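Local coordinates for malate dehydrogenase (Naegleria fowleri, PDB 6UM4), which probably catalyses the reversible, nicotinamide-cofactor-dependent oxidation of malate to oxaloacetate, at residues I100-A105 against I178-K183; R132-P137 against D165-A170; A262-N267 against L299-D304; I271-I276 against L288-I293; N126-L131 against L157-Y162. All coordinates share one frame; numbering follows the deposited sequence.

Contact 1: residues I100-A105 against I178-K183; sequences ITVSGA and ILLGGK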
# COMPACT_ATOMS: atom_id res chain seq x y z
N ILE A 100 -2.92 -13.93 10.91
CA ILE A 100 -2.06 -12.79 11.27
C ILE A 100 -2.87 -11.83 12.14
O ILE A 100 -3.90 -11.32 11.70
CB ILE A 100 -1.54 -12.05 10.03
CG1 ILE A 100 -0.94 -13.02 9.01
CG2 ILE A 100 -0.49 -11.02 10.43
CD1 ILE A 100 -1.16 -12.53 7.55
N THR A 101 -2.38 -11.55 13.34
CA THR A 101 -3.00 -10.55 14.21
C THR A 101 -2.29 -9.21 14.06
O THR A 101 -1.07 -9.15 14.17
CB THR A 101 -2.95 -11.00 15.68
OG1 THR A 101 -3.53 -12.30 15.80
CG2 THR A 101 -3.69 -10.03 16.57
N VAL A 102 -3.05 -8.14 13.85
CA VAL A 102 -2.49 -6.80 13.71
C VAL A 102 -3.20 -5.90 14.70
O VAL A 102 -4.43 -5.77 14.66
CB VAL A 102 -2.61 -6.24 12.28
CG1 VAL A 102 -2.00 -4.84 12.22
CG2 VAL A 102 -1.93 -7.16 11.26
N SER A 103 -2.43 -5.29 15.61
CA SER A 103 -2.98 -4.30 16.53
C SER A 103 -2.88 -2.91 15.90
O SER A 103 -2.32 -2.73 14.82
CB SER A 103 -2.25 -4.37 17.87
OG SER A 103 -0.91 -3.90 17.73
N GLY A 104 -3.49 -1.93 16.56
CA GLY A 104 -3.53 -0.59 15.98
C GLY A 104 -4.05 -0.56 14.57
O GLY A 104 -3.59 0.24 13.75
N ALA A 105 -5.02 -1.43 14.26
CA ALA A 105 -5.42 -1.70 12.88
C ALA A 105 -6.17 -0.56 12.20
O ALA A 105 -6.43 -0.65 11.00
CB ALA A 105 -6.26 -2.98 12.83
N ILE A 178 1.75 -8.61 14.23
CA ILE A 178 2.43 -7.35 13.97
C ILE A 178 1.83 -6.33 14.92
O ILE A 178 0.63 -6.05 14.87
CB ILE A 178 2.30 -6.90 12.50
CG1 ILE A 178 2.95 -7.94 11.59
CG2 ILE A 178 2.97 -5.54 12.28
CD1 ILE A 178 2.75 -7.68 10.13
N LEU A 179 2.66 -5.81 15.83
CA LEU A 179 2.17 -5.00 16.93
C LEU A 179 2.46 -3.54 16.63
O LEU A 179 3.56 -3.05 16.90
CB LEU A 179 2.81 -5.46 18.24
CG LEU A 179 2.51 -6.93 18.46
CD1 LEU A 179 2.91 -7.42 19.83
CD2 LEU A 179 1.00 -7.19 18.19
N LEU A 180 1.44 -2.85 16.08
CA LEU A 180 1.52 -1.43 15.77
C LEU A 180 0.98 -0.58 16.90
O LEU A 180 1.41 0.57 17.07
CB LEU A 180 0.72 -1.12 14.49
CG LEU A 180 1.00 -1.97 13.26
CD1 LEU A 180 0.02 -1.63 12.12
CD2 LEU A 180 2.43 -1.72 12.79
N GLY A 181 0.06 -1.14 17.68
CA GLY A 181 -0.63 -0.36 18.68
C GLY A 181 0.21 -0.14 19.92
O GLY A 181 0.97 -0.99 20.37
N GLY A 182 0.01 1.03 20.51
CA GLY A 182 0.71 1.39 21.72
C GLY A 182 0.09 2.63 22.32
O GLY A 182 -1.00 3.05 21.92
N LYS A 183 0.76 3.17 23.33
CA LYS A 183 0.29 4.40 23.95
C LYS A 183 1.22 5.55 23.58
O LYS A 183 2.39 5.55 24.00
CB LYS A 183 0.19 4.25 25.46
CG LYS A 183 -0.58 5.37 26.15
CD LYS A 183 -0.50 5.24 27.67
CE LYS A 183 -1.41 6.23 28.37
NZ LYS A 183 -1.47 5.93 29.84
O HOH W 1 0.21 -3.41 20.10

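Contact 2: residues R132-P137 against D165-A170; sequences RLLERP and DSENDA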
# COMPACT_ATOMS: atom_id res chain seq x y z
N ARG A 132 -6.73 -10.93 11.91
CA ARG A 132 -7.41 -10.65 13.16
C ARG A 132 -6.96 -9.26 13.59
O ARG A 132 -5.81 -9.07 13.99
CB ARG A 132 -7.09 -11.71 14.21
CG ARG A 132 -7.58 -13.11 13.81
CD ARG A 132 -7.34 -14.16 14.92
NE ARG A 132 -8.34 -14.08 15.98
CZ ARG A 132 -9.53 -14.69 15.91
NH1 ARG A 132 -9.93 -15.25 14.77
NH2 ARG A 132 -10.38 -14.61 16.93
N LEU A 133 -7.88 -8.31 13.51
CA LEU A 133 -7.58 -6.89 13.61
C LEU A 133 -8.01 -6.39 14.98
O LEU A 133 -9.18 -6.51 15.34
CB LEU A 133 -8.32 -6.11 12.52
CG LEU A 133 -8.04 -6.56 11.09
CD1 LEU A 133 -8.76 -5.64 10.10
CD2 LEU A 133 -6.51 -6.53 10.86
N LEU A 134 -7.07 -5.80 15.71
CA LEU A 134 -7.29 -5.36 17.08
C LEU A 134 -7.21 -3.84 17.16
O LEU A 134 -6.34 -3.22 16.55
CB LEU A 134 -6.23 -5.97 18.02
CG LEU A 134 -6.23 -5.42 19.44
CD1 LEU A 134 -7.56 -5.78 20.07
CD2 LEU A 134 -5.09 -5.98 20.26
N GLU A 135 -8.14 -3.24 17.90
CA GLU A 135 -8.13 -1.80 18.12
C GLU A 135 -8.65 -1.53 19.53
O GLU A 135 -9.16 -2.42 20.21
CB GLU A 135 -8.99 -1.06 17.07
CG GLU A 135 -8.21 -0.33 15.99
CD GLU A 135 -7.26 0.76 16.52
OE1 GLU A 135 -7.44 1.24 17.67
OE2 GLU A 135 -6.31 1.14 15.80
N ARG A 136 -8.52 -0.27 19.94
CA ARG A 136 -9.11 0.17 21.19
C ARG A 136 -10.64 0.12 21.09
O ARG A 136 -11.19 0.16 19.99
CB ARG A 136 -8.65 1.59 21.51
CG ARG A 136 -7.21 1.66 22.02
CD ARG A 136 -6.83 3.07 22.45
NE ARG A 136 -5.37 3.27 22.44
CZ ARG A 136 -4.58 3.15 23.50
NH1 ARG A 136 -5.09 2.83 24.69
NH2 ARG A 136 -3.27 3.35 23.38
N PRO A 137 -11.33 -0.01 22.23
CA PRO A 137 -12.80 -0.12 22.18
C PRO A 137 -13.48 1.01 21.44
O PRO A 137 -14.45 0.79 20.70
CB PRO A 137 -13.19 -0.12 23.67
CG PRO A 137 -11.98 -0.63 24.38
CD PRO A 137 -10.80 -0.12 23.60
N ASP A 165 -11.87 -5.79 19.99
CA ASP A 165 -11.13 -4.95 20.92
C ASP A 165 -10.59 -5.75 22.10
O ASP A 165 -10.26 -5.18 23.14
CB ASP A 165 -11.98 -3.78 21.41
CG ASP A 165 -13.23 -4.23 22.17
OD1 ASP A 165 -13.40 -5.44 22.42
OD2 ASP A 165 -14.04 -3.35 22.52
N SER A 166 -10.50 -7.07 21.96
CA SER A 166 -10.03 -7.96 23.02
C SER A 166 -8.74 -8.64 22.61
O SER A 166 -8.72 -9.41 21.64
CB SER A 166 -11.05 -9.05 23.34
OG SER A 166 -10.35 -10.16 23.86
N GLU A 167 -7.69 -8.40 23.39
CA GLU A 167 -6.40 -9.01 23.08
C GLU A 167 -6.50 -10.53 23.16
O GLU A 167 -5.90 -11.23 22.34
CB GLU A 167 -5.33 -8.47 24.03
CG GLU A 167 -5.04 -6.99 23.77
CD GLU A 167 -4.20 -6.34 24.84
OE1 GLU A 167 -3.99 -6.98 25.90
OE2 GLU A 167 -3.76 -5.18 24.62
N ASN A 168 -7.28 -11.04 24.11
CA ASN A 168 -7.48 -12.48 24.16
C ASN A 168 -8.09 -13.01 22.86
O ASN A 168 -7.57 -13.96 22.26
CB ASN A 168 -8.36 -12.85 25.36
CG ASN A 168 -8.44 -14.36 25.57
OD1 ASN A 168 -7.53 -14.97 26.15
ND2 ASN A 168 -9.52 -14.96 25.11
N ASP A 169 -9.16 -12.37 22.37
CA ASP A 169 -9.74 -12.85 21.11
C ASP A 169 -8.79 -12.64 19.94
O ASP A 169 -8.67 -13.51 19.06
CB ASP A 169 -11.10 -12.17 20.81
CG ASP A 169 -12.24 -12.62 21.75
OD1 ASP A 169 -12.18 -13.74 22.31
OD2 ASP A 169 -13.23 -11.86 21.90
N ALA A 170 -8.07 -11.51 19.92
CA ALA A 170 -7.25 -11.15 18.76
C ALA A 170 -6.20 -12.20 18.45
O ALA A 170 -6.03 -12.61 17.29
CB ALA A 170 -6.60 -9.78 19.00

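Contact 3: residues A262-N267 against L299-D304; sequences AKVGCN and LNVIND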
# COMPACT_ATOMS: atom_id res chain seq x y z
N ALA A 262 21.35 7.76 -2.70
CA ALA A 262 21.24 9.15 -3.13
C ALA A 262 22.61 9.82 -3.19
O ALA A 262 22.92 10.52 -4.16
CB ALA A 262 20.29 9.90 -2.20
N LYS A 263 23.45 9.62 -2.17
CA LYS A 263 24.76 10.28 -2.14
C LYS A 263 25.69 9.76 -3.22
O LYS A 263 26.37 10.53 -3.90
CB LYS A 263 25.39 10.12 -0.75
CG LYS A 263 26.72 10.84 -0.62
CD LYS A 263 26.56 12.34 -0.45
CE LYS A 263 27.94 13.00 -0.40
NZ LYS A 263 27.86 14.48 -0.39
N VAL A 264 25.76 8.44 -3.37
CA VAL A 264 26.69 7.81 -4.31
C VAL A 264 26.13 7.78 -5.73
O VAL A 264 26.89 7.73 -6.70
CB VAL A 264 27.01 6.39 -3.80
CG1 VAL A 264 27.69 5.55 -4.86
CG2 VAL A 264 27.87 6.49 -2.56
N GLY A 265 24.80 7.78 -5.88
CA GLY A 265 24.21 7.69 -7.20
C GLY A 265 24.14 6.29 -7.78
O GLY A 265 24.20 6.14 -9.00
N CYS A 266 24.00 5.27 -6.93
CA CYS A 266 23.96 3.88 -7.37
C CYS A 266 22.54 3.34 -7.24
O CYS A 266 21.63 4.04 -6.79
CB CYS A 266 24.94 3.03 -6.57
SG CYS A 266 24.61 2.91 -4.77
N ASN A 267 22.34 2.11 -7.70
CA ASN A 267 21.08 1.43 -7.48
C ASN A 267 21.07 0.81 -6.09
O ASN A 267 22.13 0.54 -5.50
CB ASN A 267 20.83 0.36 -8.53
N LEU A 299 38.06 5.88 -4.79
CA LEU A 299 37.50 6.97 -4.00
C LEU A 299 36.00 6.82 -3.91
O LEU A 299 35.32 6.63 -4.92
CB LEU A 299 37.85 8.31 -4.63
CG LEU A 299 39.33 8.66 -4.64
CD1 LEU A 299 39.54 10.06 -5.19
CD2 LEU A 299 39.84 8.53 -3.25
N ASN A 300 35.48 6.85 -2.69
CA ASN A 300 34.04 6.72 -2.47
C ASN A 300 33.71 7.29 -1.10
O ASN A 300 34.35 6.94 -0.11
CB ASN A 300 33.60 5.26 -2.59
CG ASN A 300 32.09 5.12 -2.63
OD1 ASN A 300 31.40 5.37 -1.63
ND2 ASN A 300 31.56 4.80 -3.81
N VAL A 301 32.67 8.12 -1.05
CA VAL A 301 32.35 8.87 0.16
C VAL A 301 31.99 7.99 1.36
O VAL A 301 32.13 8.44 2.50
CB VAL A 301 31.20 9.87 -0.15
CG1 VAL A 301 29.89 9.12 -0.37
CG2 VAL A 301 31.07 10.90 0.97
N ILE A 302 31.55 6.75 1.15
CA ILE A 302 31.19 5.93 2.31
C ILE A 302 32.40 5.45 3.09
O ILE A 302 32.25 4.87 4.17
CB ILE A 302 30.30 4.72 1.94
CG1 ILE A 302 31.07 3.68 1.12
CG2 ILE A 302 29.02 5.16 1.20
CD1 ILE A 302 30.36 2.33 1.04
N ASN A 303 33.61 5.69 2.59
CA ASN A 303 34.82 5.46 3.39
C ASN A 303 35.13 6.64 4.30
O ASN A 303 35.91 6.50 5.25
CB ASN A 303 36.03 5.25 2.49
CG ASN A 303 35.89 4.04 1.57
OD1 ASN A 303 35.37 3.01 1.95
ND2 ASN A 303 36.35 4.19 0.33
N ASP A 304 34.56 7.80 4.01
CA ASP A 304 34.90 9.06 4.67
C ASP A 304 34.21 9.12 6.03
O ASP A 304 33.00 9.37 6.10
CB ASP A 304 34.52 10.23 3.78
CG ASP A 304 34.94 11.57 4.36
OD1 ASP A 304 35.38 11.62 5.53
OD2 ASP A 304 34.86 12.58 3.63

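Contact 4: residues I271-I276 against L288-I293; sequences ISRFAI and LSFTTI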
# COMPACT_ATOMS: atom_id res chain seq x y z
N ILE A 271 24.21 -2.00 -3.34
CA ILE A 271 24.66 -1.88 -1.96
C ILE A 271 24.57 -3.23 -1.26
O ILE A 271 23.52 -3.89 -1.30
CB ILE A 271 23.83 -0.82 -1.22
CG1 ILE A 271 23.79 0.46 -2.03
CG2 ILE A 271 24.38 -0.54 0.16
CD1 ILE A 271 22.85 1.51 -1.46
N SER A 272 25.63 -3.60 -0.55
CA SER A 272 25.67 -4.86 0.20
C SER A 272 26.25 -4.59 1.58
O SER A 272 26.98 -3.63 1.77
CB SER A 272 26.52 -5.94 -0.49
OG SER A 272 25.85 -6.51 -1.60
N ARG A 273 25.89 -5.45 2.53
CA ARG A 273 26.52 -5.49 3.85
C ARG A 273 26.37 -4.17 4.60
O ARG A 273 27.34 -3.51 4.98
CB ARG A 273 27.99 -5.88 3.70
CG ARG A 273 28.18 -7.22 3.05
CD ARG A 273 29.57 -7.31 2.45
NE ARG A 273 30.60 -7.17 3.48
CZ ARG A 273 31.19 -8.21 4.06
NH1 ARG A 273 30.84 -9.44 3.72
NH2 ARG A 273 32.13 -8.01 4.99
N PHE A 274 25.11 -3.78 4.80
CA PHE A 274 24.74 -2.64 5.63
C PHE A 274 23.93 -3.13 6.83
O PHE A 274 23.20 -4.12 6.73
CB PHE A 274 23.92 -1.60 4.82
CG PHE A 274 23.51 -0.40 5.63
CD1 PHE A 274 24.47 0.49 6.10
CD2 PHE A 274 22.18 -0.19 5.94
CE1 PHE A 274 24.10 1.59 6.86
CE2 PHE A 274 21.80 0.91 6.69
CZ PHE A 274 22.76 1.80 7.15
N ALA A 275 24.04 -2.43 7.96
CA ALA A 275 23.31 -2.84 9.15
C ALA A 275 23.11 -1.67 10.11
O ALA A 275 23.92 -0.74 10.16
CB ALA A 275 24.03 -3.99 9.87
N ILE A 276 22.05 -1.77 10.90
CA ILE A 276 21.75 -0.87 12.02
C ILE A 276 22.02 -1.63 13.32
O ILE A 276 21.52 -2.75 13.49
CB ILE A 276 20.29 -0.39 11.94
CG1 ILE A 276 20.02 0.25 10.57
CG2 ILE A 276 19.93 0.52 13.08
CD1 ILE A 276 20.76 1.56 10.32
N LEU A 288 28.34 1.57 8.33
CA LEU A 288 28.88 1.44 6.99
C LEU A 288 30.22 0.71 6.96
O LEU A 288 30.82 0.61 5.89
CB LEU A 288 29.06 2.82 6.33
CG LEU A 288 27.78 3.52 5.86
CD1 LEU A 288 28.01 4.93 5.34
CD2 LEU A 288 27.08 2.67 4.82
N SER A 289 30.68 0.18 8.10
CA SER A 289 32.06 -0.32 8.17
C SER A 289 32.33 -1.41 7.14
O SER A 289 33.47 -1.57 6.70
CB SER A 289 32.39 -0.87 9.56
OG SER A 289 32.13 0.07 10.59
N PHE A 290 31.31 -2.20 6.76
CA PHE A 290 31.52 -3.33 5.87
C PHE A 290 30.84 -3.17 4.52
O PHE A 290 30.86 -4.09 3.70
CB PHE A 290 31.02 -4.61 6.55
CG PHE A 290 31.43 -4.72 7.99
CD1 PHE A 290 32.72 -5.09 8.34
CD2 PHE A 290 30.53 -4.42 9.01
CE1 PHE A 290 33.10 -5.18 9.67
CE2 PHE A 290 30.91 -4.51 10.35
CZ PHE A 290 32.19 -4.89 10.68
N THR A 291 30.24 -2.01 4.26
CA THR A 291 29.37 -1.86 3.11
C THR A 291 30.16 -1.86 1.81
O THR A 291 31.27 -1.33 1.73
CB THR A 291 28.56 -0.57 3.26
OG1 THR A 291 27.89 -0.59 4.53
CG2 THR A 291 27.51 -0.45 2.15
N THR A 292 29.59 -2.49 0.78
CA THR A 292 30.19 -2.46 -0.55
C THR A 292 29.19 -1.93 -1.56
O THR A 292 27.98 -1.99 -1.37
CB THR A 292 30.71 -3.84 -0.98
OG1 THR A 292 29.61 -4.76 -1.06
CG2 THR A 292 31.75 -4.36 -0.02
N ILE A 293 29.73 -1.40 -2.65
CA ILE A 293 28.94 -0.86 -3.74
C ILE A 293 29.47 -1.49 -5.02
O ILE A 293 30.67 -1.38 -5.31
CB ILE A 293 29.04 0.67 -3.81
CG1 ILE A 293 28.56 1.29 -2.50
CG2 ILE A 293 28.27 1.23 -5.02
CD1 ILE A 293 28.88 2.76 -2.38
O HOH W 2 28.02 -4.98 -3.13
O HOH W 3 28.46 -2.25 7.22

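Contact 5: residues N126-L131 against L157-Y162; sequences NQPVKL and LLEEIY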
# COMPACT_ATOMS: atom_id res chain seq x y z
N ASN A 126 0.85 -17.61 -2.95
CA ASN A 126 0.11 -18.85 -2.78
C ASN A 126 -0.20 -19.15 -1.32
O ASN A 126 -0.51 -20.30 -0.98
CB ASN A 126 0.88 -20.00 -3.43
CG ASN A 126 0.91 -19.89 -4.95
OD1 ASN A 126 -0.13 -19.74 -5.59
ND2 ASN A 126 2.11 -19.94 -5.52
N GLN A 127 -0.17 -18.14 -0.45
CA GLN A 127 -0.40 -18.31 0.98
C GLN A 127 -1.65 -17.56 1.41
O GLN A 127 -1.60 -16.34 1.65
CB GLN A 127 0.81 -17.81 1.78
CG GLN A 127 0.64 -17.91 3.28
CD GLN A 127 0.36 -19.34 3.71
OE1 GLN A 127 1.26 -20.17 3.70
NE2 GLN A 127 -0.87 -19.62 4.09
N PRO A 128 -2.79 -18.24 1.55
CA PRO A 128 -4.01 -17.58 2.04
C PRO A 128 -3.83 -17.03 3.44
O PRO A 128 -3.12 -17.59 4.27
CB PRO A 128 -5.06 -18.71 2.03
CG PRO A 128 -4.53 -19.72 1.08
CD PRO A 128 -3.04 -19.65 1.21
N VAL A 129 -4.52 -15.92 3.72
CA VAL A 129 -4.33 -15.22 4.98
C VAL A 129 -5.67 -14.95 5.65
O VAL A 129 -6.71 -14.79 5.00
CB VAL A 129 -3.55 -13.90 4.80
CG1 VAL A 129 -2.17 -14.20 4.32
CG2 VAL A 129 -4.25 -13.02 3.77
N LYS A 130 -5.64 -14.97 6.98
CA LYS A 130 -6.73 -14.53 7.83
C LYS A 130 -6.21 -13.41 8.72
O LYS A 130 -5.18 -13.58 9.39
CB LYS A 130 -7.28 -15.67 8.68
CG LYS A 130 -7.83 -16.84 7.87
CD LYS A 130 -8.40 -17.91 8.78
CE LYS A 130 -8.88 -19.10 7.95
NZ LYS A 130 -9.62 -20.07 8.79
N LEU A 131 -6.93 -12.30 8.74
CA LEU A 131 -6.53 -11.13 9.51
C LEU A 131 -7.38 -11.04 10.76
O LEU A 131 -8.61 -11.08 10.69
CB LEU A 131 -6.68 -9.86 8.68
CG LEU A 131 -5.67 -9.65 7.55
CD1 LEU A 131 -6.06 -8.42 6.72
CD2 LEU A 131 -4.31 -9.49 8.14
N LEU A 157 -6.77 -14.07 -1.67
CA LEU A 157 -6.04 -14.71 -0.59
C LEU A 157 -6.61 -14.40 0.79
O LEU A 157 -6.27 -15.11 1.75
CB LEU A 157 -4.56 -14.29 -0.63
CG LEU A 157 -3.74 -14.81 -1.82
CD1 LEU A 157 -2.35 -14.20 -1.86
CD2 LEU A 157 -3.66 -16.34 -1.84
N LEU A 158 -7.45 -13.38 0.91
CA LEU A 158 -7.96 -12.94 2.21
C LEU A 158 -9.18 -13.78 2.57
O LEU A 158 -10.30 -13.50 2.14
CB LEU A 158 -8.31 -11.46 2.17
CG LEU A 158 -8.63 -10.80 3.50
CD1 LEU A 158 -7.57 -11.16 4.55
CD2 LEU A 158 -8.63 -9.32 3.26
N GLU A 159 -8.95 -14.81 3.38
CA GLU A 159 -10.01 -15.77 3.68
C GLU A 159 -10.93 -15.29 4.79
O GLU A 159 -12.09 -15.72 4.85
CB GLU A 159 -9.39 -17.12 4.05
CG GLU A 159 -9.98 -18.28 3.27
CD GLU A 159 -8.93 -19.03 2.47
OE1 GLU A 159 -8.16 -19.80 3.09
OE2 GLU A 159 -8.85 -18.83 1.24
N GLU A 160 -10.45 -14.42 5.67
CA GLU A 160 -11.27 -13.96 6.77
C GLU A 160 -10.72 -12.64 7.27
O GLU A 160 -9.51 -12.42 7.24
CB GLU A 160 -11.30 -14.97 7.93
CG GLU A 160 -12.32 -14.63 9.00
CD GLU A 160 -12.14 -15.42 10.30
OE1 GLU A 160 -11.29 -16.34 10.34
OE2 GLU A 160 -12.88 -15.13 11.26
N ILE A 161 -11.61 -11.77 7.74
CA ILE A 161 -11.25 -10.57 8.49
C ILE A 161 -12.06 -10.59 9.78
O ILE A 161 -13.29 -10.46 9.75
CB ILE A 161 -11.54 -9.28 7.71
CG1 ILE A 161 -10.85 -9.30 6.34
CG2 ILE A 161 -11.07 -8.08 8.52
CD1 ILE A 161 -11.27 -8.14 5.43
N TYR A 162 -11.39 -10.75 10.92
CA TYR A 162 -12.03 -10.76 12.23
C TYR A 162 -11.64 -9.50 12.98
O TYR A 162 -10.46 -9.12 13.00
CB TYR A 162 -11.63 -12.02 13.01
CG TYR A 162 -12.19 -12.07 14.42
CD1 TYR A 162 -13.48 -12.53 14.67
CD2 TYR A 162 -11.42 -11.68 15.52
CE1 TYR A 162 -14.00 -12.59 15.97
CE2 TYR A 162 -11.92 -11.73 16.80
CZ TYR A 162 -13.21 -12.18 17.03
OH TYR A 162 -13.69 -12.23 18.33
O HOH W 4 -11.96 -19.37 9.15

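Contact 1: residues I100-A105 against I178-K183
A chi1 of 69° places S103 OG between its own backbone N and carbonyl carbon, and from there the hydroxyl looks straight at the backbone of L179-G181. G181 N donates to S103 OG over 2.9 Å in a nearly straight bond (165°). Water 1 is hydrogen-bonded to the same OG and donates a hydrogen bond to G181 O, so S103 reaches both polar atoms of that glycine, one directly and one through the water. On the other side of the backbone, V102 keeps CG1 anti to its N (chi1 180°), which sends that methyl obliquely across L180, with CG1 3.8 Å from L180 CD1.

Upstream the two segments run as parallel strands. I178 N donates to T101 O at 2.9 Å, S103 N donates to I178 O at 3.2 Å, and V102 CA adds a C-H contact to I178 O at 3.4 Å. Beyond the strands G104 and G181 meet without side chains, their CA atoms 4.0 Å apart. This is the point where the first strand of a Rossmann fold gives way to its glycine-rich turn, as in NAD-dependent relatives.

Helix 108-118 packs on V102 through L114 and on L180 through I109 and A110. L179 leans on F202 and Q205 of helix 191-212, while strand 129-134 flanks strand 98-102 on the edge away from 176-179.

Contact 2: residues R132-P137 against D165-A170
R132 holds the last turn of a short helix by its carbonyls. Its NE and NH2 both donate to D169 O, at 3.1 and 2.9 Å, from the same face of that carbonyl; the oxygen lies close to the guanidinium plane, 8° out of it. NE also makes a weak bond to A170 O. The bend at chi3 (79°) is what turns NE back onto these two oxygens.

Next to this grip L134 spreads its branches under the helix start: CD1 lies 3.6 Å from D165 C, CD2 obliquely meets E167 CG at 3.7 Å, and CB touches A170 CB at 4.0 Å. At the outer end P137 crosses D165 at about a right angle, with P137 CB 3.5 Å from D165 OD2.

In the second shell S166 caps the helix, its OG accepting from D169 N at 2.9 Å. D169 forms a salt bridge with R172, and Y162 a cation-pi contact with R132. The segment closes the second strand of the Rossmann domain, where E135 OE2 accepts from C106 N.

A positive group on carbonyls at the C-terminal end of helix 167-171 would be favoured by the helix dipole.

Contact 3: residues A262-N267 against L299-D304
V264 and V301 slide past each other in opposite directions, V264 CG2 lying 4.0 Å from V301 CG1. Turned differently, K263 crosses V301 at about a right angle: its CG presses on V301 CG1 at 3.6 Å, and farther out K263 CE passes V301 CG2 at 4.0 Å. K263 has its bend at chi2 (76°), which places CD off the line of the first bonds. V301 CG1 thus touches both K263 CG and V264 CG2, while V301 CG2 meets only the lysine of these two.

N300 stands across V264, also near a right angle, with OD1 3.8 Å from V264 CG2. That carboxamide is fixed by its own segment: OD1 accepts from I302 N at 3.1 Å, in the carbonyl plane and on a lone pair, which makes an Asx turn leading into the 3-10 segment 301-303. I302 then brings CG2 to 4.2 Å from V264 CG2.

The pair joins the end of helix 250-264, which breaks at G265 with positive phi, to the loop that leads into helix 305-317, where D304 is the N-cap and bonds Q306 N. W307 touches K263, V301 and I302, and I293 of strand 292-293 touches V264, N300 and I302.

Across these two segments the contact is mainly apolar and small in area (172 Å²); the N300 carboxamide is the polar group that meets V264, and its oxygen is already engaged in the Asx turn.

Contact 4: residues I271-I276 against L288-I293
R273 lies over the backbone of F290, starting with CB, which is 3.4 Å from F290 O. CG is farther from that oxygen, and CD comes back to 3.7 Å. Then the bend at chi3 (61°) brings NE round to donate to F290 O at 3.1 Å, the oxygen lying in the guanidinium plane. At the tip NH2 passes F290 CB at 3.9 Å, with guanidinium and phenyl planes 78° apart. W353 of strand 353-359 also touches the arginine.

The backbone of R273 is held from the same partner segment. T291 OG1 donates to R273 O at 3.0 Å, from above the carbonyl plane, and water 3 donates to the same oxygen while accepting from F290 N. With its positive phi R273 sits where strand 271-277 is interrupted.

Before that break the two segments form part of a three-stranded antiparallel sheet (285-287, 271-277, 292-293), entered on this side by a type I turn from L288 to T291. S272 and T292 are a hydrogen-bonded pair, N to O both ways, and I271 and I293 a non-hydrogen-bonded one. I271 CG2 meets T291 CG2 at 3.7 Å on the side where helix 250-264 packs through L257 and V260.

Past the break F274 takes L288 CD2 at 3.6 Å from its CD1. T291 OG1 sits at the edge of the F274 ring, and H253 meets the ring with the planes at about 55°.

Contact 5: residues N126-L131 against L157-Y162
L158 reaches over L131 with CD1, which lies 3.8 Å from L131 CD1, the two side chains crossing at about a right angle. With CG anti to the backbone N (chi1 -170°) and chi2 at 48°, CD1 comes nearer to strand 129-134 than CB does and also meets V129 CG2 at 3.9 Å. L131, V129, L158 and I161 belong to one face of the sheet, where L150 of helix 140-151 packs on L131 and I161, and I117 and A118 of helix 108-118 touch L131 and L158. L157, just before its strand, rests CD2 4.0 Å from P128 N.

The strands are parallel, 11° apart, and with helix 140-151 they make a beta-alpha-beta unit of the Rossmann domain, strand 158-164 being the outermost of the parallel sheet within the chain. V129 N donates to L157 O and E159 N to V129 O, each at 2.8 Å. Farther along, L131 N donates to E160 O at 3.0 Å and Y162 N to L131 O. From L158 to I161 the edge strand takes three steps against two from V129 to L131: K130 faces a beta bulge of E159 and E160, with E159 in near-helical backbone angles.

On the opposite face K130 extends obliquely across E160, its CD 3.6 Å from E160 OE1. Its NZ stays 4.4 Å from E160 OE1, beyond a salt bridge, and water 4 accepts from NZ and makes a weak bond to that carboxylate oxygen.

How the contacts relate
Contacts 1, 2 and 5 belong to the Rossmann domain and share its parallel sheet: strand 129-134 serves contacts 2 and 5, and strand 98-102 beside it serves contact 1. Along the chain contacts 5 and 2 both fall between the two segments of contact 1 and interlock, their segments alternating. Their centres lie 9 to 17 Å apart. Contacts 3 and 4 come later, in the C-terminal domain, with contact 4 between the segments of contact 3 and centres about 11 Å apart; they touch through I293 and I302. Between the domains the centres stand 31 to 46 Å apart, so the two groups of contacts lie in different domains and do not touch.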